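Side-chain contact in ribonuclease P protein component 3 (Thermococcus kodakarensis KOD1, PDB 3WYZ), which probably serves as a protein subunit of ribonuclease P, the RNA-based enzyme that cleaves precursor tRNAs to generate their mature 5' ends: residues E15-D20 and L88-G93. Sequence-based numbering, arbitrary orientation.
With GOL (glycerol), chain B.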
loop_
_atom_site.group_PDB
_atom_site.type_symbol
_atom_site.label_atom_id
_atom_site.label_comp_id
_atom_site.label_asym_id
_atom_site.label_seq_id
_atom_site.Cartn_x
_atom_site.Cartn_y
_atom_site.Cartn_z
ATOM N N GLU A 15 4.525 9.733 -0.066
ATOM C CA GLU A 15 4.761 8.458 -0.747
ATOM C C GLU A 15 4.789 7.353 0.304
ATOM O O GLU A 15 5.698 7.298 1.119
ATOM C CB GLU A 15 6.069 8.518 -1.540
ATOM C CG GLU A 15 6.539 7.210 -2.168
ATOM C CD GLU A 15 5.447 6.437 -2.890
ATOM O OE1 GLU A 15 4.727 5.680 -2.220
ATOM O OE2 GLU A 15 5.332 6.561 -4.130
ATOM N N MET A 16 3.774 6.490 0.269
ATOM C CA MET A 16 3.534 5.498 1.315
ATOM C C MET A 16 4.329 4.208 1.175
ATOM O O MET A 16 4.422 3.449 2.132
ATOM C CB MET A 16 2.049 5.132 1.362
ATOM C CG MET A 16 1.141 6.240 1.854
ATOM S SD MET A 16 1.497 6.706 3.549
ATOM C CE MET A 16 0.736 5.355 4.455
ATOM N N ASP A 17 4.905 3.954 0.007
ATOM C CA ASP A 17 5.532 2.666 -0.250
ATOM C C ASP A 17 6.639 2.761 -1.304
ATOM O O ASP A 17 6.371 2.792 -2.498
ATOM C CB ASP A 17 4.438 1.676 -0.673
ATOM C CG ASP A 17 4.931 0.252 -0.817
ATOM O OD1 ASP A 17 6.034 -0.060 -0.326
ATOM O OD2 ASP A 17 4.182 -0.555 -1.420
ATOM N N VAL A 18 7.881 2.847 -0.834
ATOM C CA VAL A 18 9.068 2.687 -1.675
ATOM C C VAL A 18 9.992 1.678 -0.996
ATOM O O VAL A 18 10.129 1.677 0.225
ATOM C CB VAL A 18 9.808 4.021 -1.923
ATOM C CG1 VAL A 18 8.970 4.942 -2.785
ATOM C CG2 VAL A 18 10.153 4.720 -0.628
ATOM N N ARG A 19 10.626 0.824 -1.791
ATOM C CA ARG A 19 11.319 -0.352 -1.259
ATOM C C ARG A 19 12.816 -0.412 -1.577
ATOM O O ARG A 19 13.458 -1.424 -1.305
ATOM C CB ARG A 19 10.625 -1.610 -1.778
ATOM C CG ARG A 19 9.176 -1.721 -1.341
ATOM C CD ARG A 19 8.354 -2.593 -2.271
ATOM N NE ARG A 19 6.935 -2.542 -1.935
ATOM C CZ ARG A 19 5.999 -3.298 -2.501
ATOM N NH1 ARG A 19 6.318 -4.186 -3.439
ATOM N NH2 ARG A 19 4.732 -3.171 -2.121
ATOM N N ASP A 20 13.362 0.676 -2.120
ATOM C CA ASP A 20 14.761 0.732 -2.562
ATOM C C ASP A 20 15.440 2.011 -2.047
ATOM O O ASP A 20 14.808 3.070 -1.972
ATOM C CB ASP A 20 14.803 0.681 -4.096
ATOM C CG ASP A 20 16.214 0.592 -4.650
ATOM O OD1 ASP A 20 16.883 -0.438 -4.424
ATOM O OD2 ASP A 20 16.651 1.539 -5.333
ATOM N N LEU A 88 4.524 0.596 10.197
ATOM C CA LEU A 88 3.249 0.358 9.542
ATOM C C LEU A 88 3.242 -1.078 9.063
ATOM O O LEU A 88 4.247 -1.574 8.555
ATOM C CB LEU A 88 3.045 1.281 8.342
ATOM C CG LEU A 88 3.040 2.776 8.621
ATOM C CD1 LEU A 88 2.887 3.548 7.327
ATOM C CD2 LEU A 88 1.967 3.180 9.620
ATOM N N LEU A 89 2.106 -1.746 9.223
ATOM C CA LEU A 89 1.962 -3.112 8.761
ATOM C C LEU A 89 1.177 -3.122 7.454
ATOM O O LEU A 89 -0.027 -2.873 7.446
ATOM C CB LEU A 89 1.273 -3.968 9.828
ATOM C CG LEU A 89 1.279 -5.487 9.608
ATOM C CD1 LEU A 89 2.697 -6.020 9.527
ATOM C CD2 LEU A 89 0.512 -6.195 10.722
ATOM N N TYR A 90 1.876 -3.380 6.355
ATOM C CA TYR A 90 1.236 -3.611 5.065
ATOM C C TYR A 90 1.129 -5.107 4.807
ATOM O O TYR A 90 1.903 -5.895 5.347
ATOM C CB TYR A 90 2.034 -2.987 3.921
ATOM C CG TYR A 90 2.198 -1.484 3.950
ATOM C CD1 TYR A 90 1.322 -0.660 4.660
ATOM C CD2 TYR A 90 3.207 -0.883 3.214
ATOM C CE1 TYR A 90 1.477 0.714 4.663
ATOM C CE2 TYR A 90 3.363 0.484 3.204
ATOM C CZ TYR A 90 2.501 1.280 3.931
ATOM O OH TYR A 90 2.674 2.642 3.912
ATOM N N VAL A 91 0.163 -5.486 3.973
ATOM C CA VAL A 91 0.027 -6.860 3.507
ATOM C C VAL A 91 -0.130 -6.852 1.992
ATOM O O VAL A 91 -0.919 -6.086 1.448
ATOM C CB VAL A 91 -1.176 -7.574 4.155
ATOM C CG1 VAL A 91 -1.365 -8.972 3.568
ATOM C CG2 VAL A 91 -0.997 -7.656 5.660
ATOM N N GLN A 92 0.640 -7.706 1.326
ATOM C CA GLN A 92 0.549 -7.891 -0.112
ATOM C C GLN A 92 -0.743 -8.630 -0.448
ATOM O O GLN A 92 -0.979 -9.732 0.052
ATOM C CB GLN A 92 1.750 -8.702 -0.603
ATOM C CG GLN A 92 1.808 -8.969 -2.102
ATOM C CD GLN A 92 2.556 -7.890 -2.856
ATOM O OE1 GLN A 92 2.040 -6.791 -3.051
ATOM N NE2 GLN A 92 3.779 -8.196 -3.284
ATOM N N GLY A 93 -1.570 -8.012 -1.293
ATOM C CA GLY A 93 -2.802 -8.625 -1.763
ATOM C C GLY A 93 -2.552 -9.637 -2.865
ATOM O O GLY A 93 -1.442 -9.738 -3.375
HETATM C C1 GOL B . 4.320 -5.905 -5.789
HETATM O O1 GOL B . 4.491 -5.873 -4.367
HETATM C C2 GOL B . 3.366 -4.793 -6.217
HETATM O O2 GOL B . 3.920 -3.523 -5.856
HETATM C C3 GOL B . 2.015 -4.970 -5.539
HETATM O O3 GOL B . 2.153 -4.624 -4.161
#
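Leu-88 meets Met-16 inside the TIM barrel-like fold, where strands 15-18 and 88-92, not neighbours in the parallel sheet, face one another across the barrel interior with axes 10.2 Å apart. One branch of the leucine, CD1, comes to 4.0 Å from Met-16 CE, and the two side chains cross at about a right angle. Met-16 reaches this spot through bends at chi2 and chi3, and Pro-213 and Ile-216 of helix 211-217 pack on it as well.

Two residues on, Tyr-90 spans the gap. Its OH donates a 2.6 Å hydrogen bond to Met-16 O, meeting the carbonyl at a C=O...O angle of 132° and 30° out of its plane, while the acceptor lies at the edge of the ring. Met-16 CE sits 3.4 Å from the same OH, and Asp-17 CB approaches the ring obliquely, 4.2 Å from Tyr-90 CE2.

Gln-92 turns its amide toward a glycerol probably picked up from the crystallisation solution. Gln-92 NE2 donates to glycerol O1 over 2.7 Å, and Arg-19 NH1 reaches that oxygen at the same length from the edge of the guanidinium. The arginine, extended from CG to NE, also grips Asp-17 side-on: NE bonds to OD1, and NH2 forms a salt bridge to OD2 (2.8 Å). Thr-37 OG1 hydrogen-bonds to Asp-17 OD1 and Ser-178 OG to OD2, and Glu-180 pairs with Arg-19 NH1.

The chemistry thus changes along the contact, from apolar packing through one buried hydroxyl-carbonyl bond to a charged cluster. The tyrosine satisfies a backbone carbonyl within the barrel, whereas the Gln-92 end meets Arg-19 through the glycerol, consistent with a polar pocket that small hydroxylated molecules can enter.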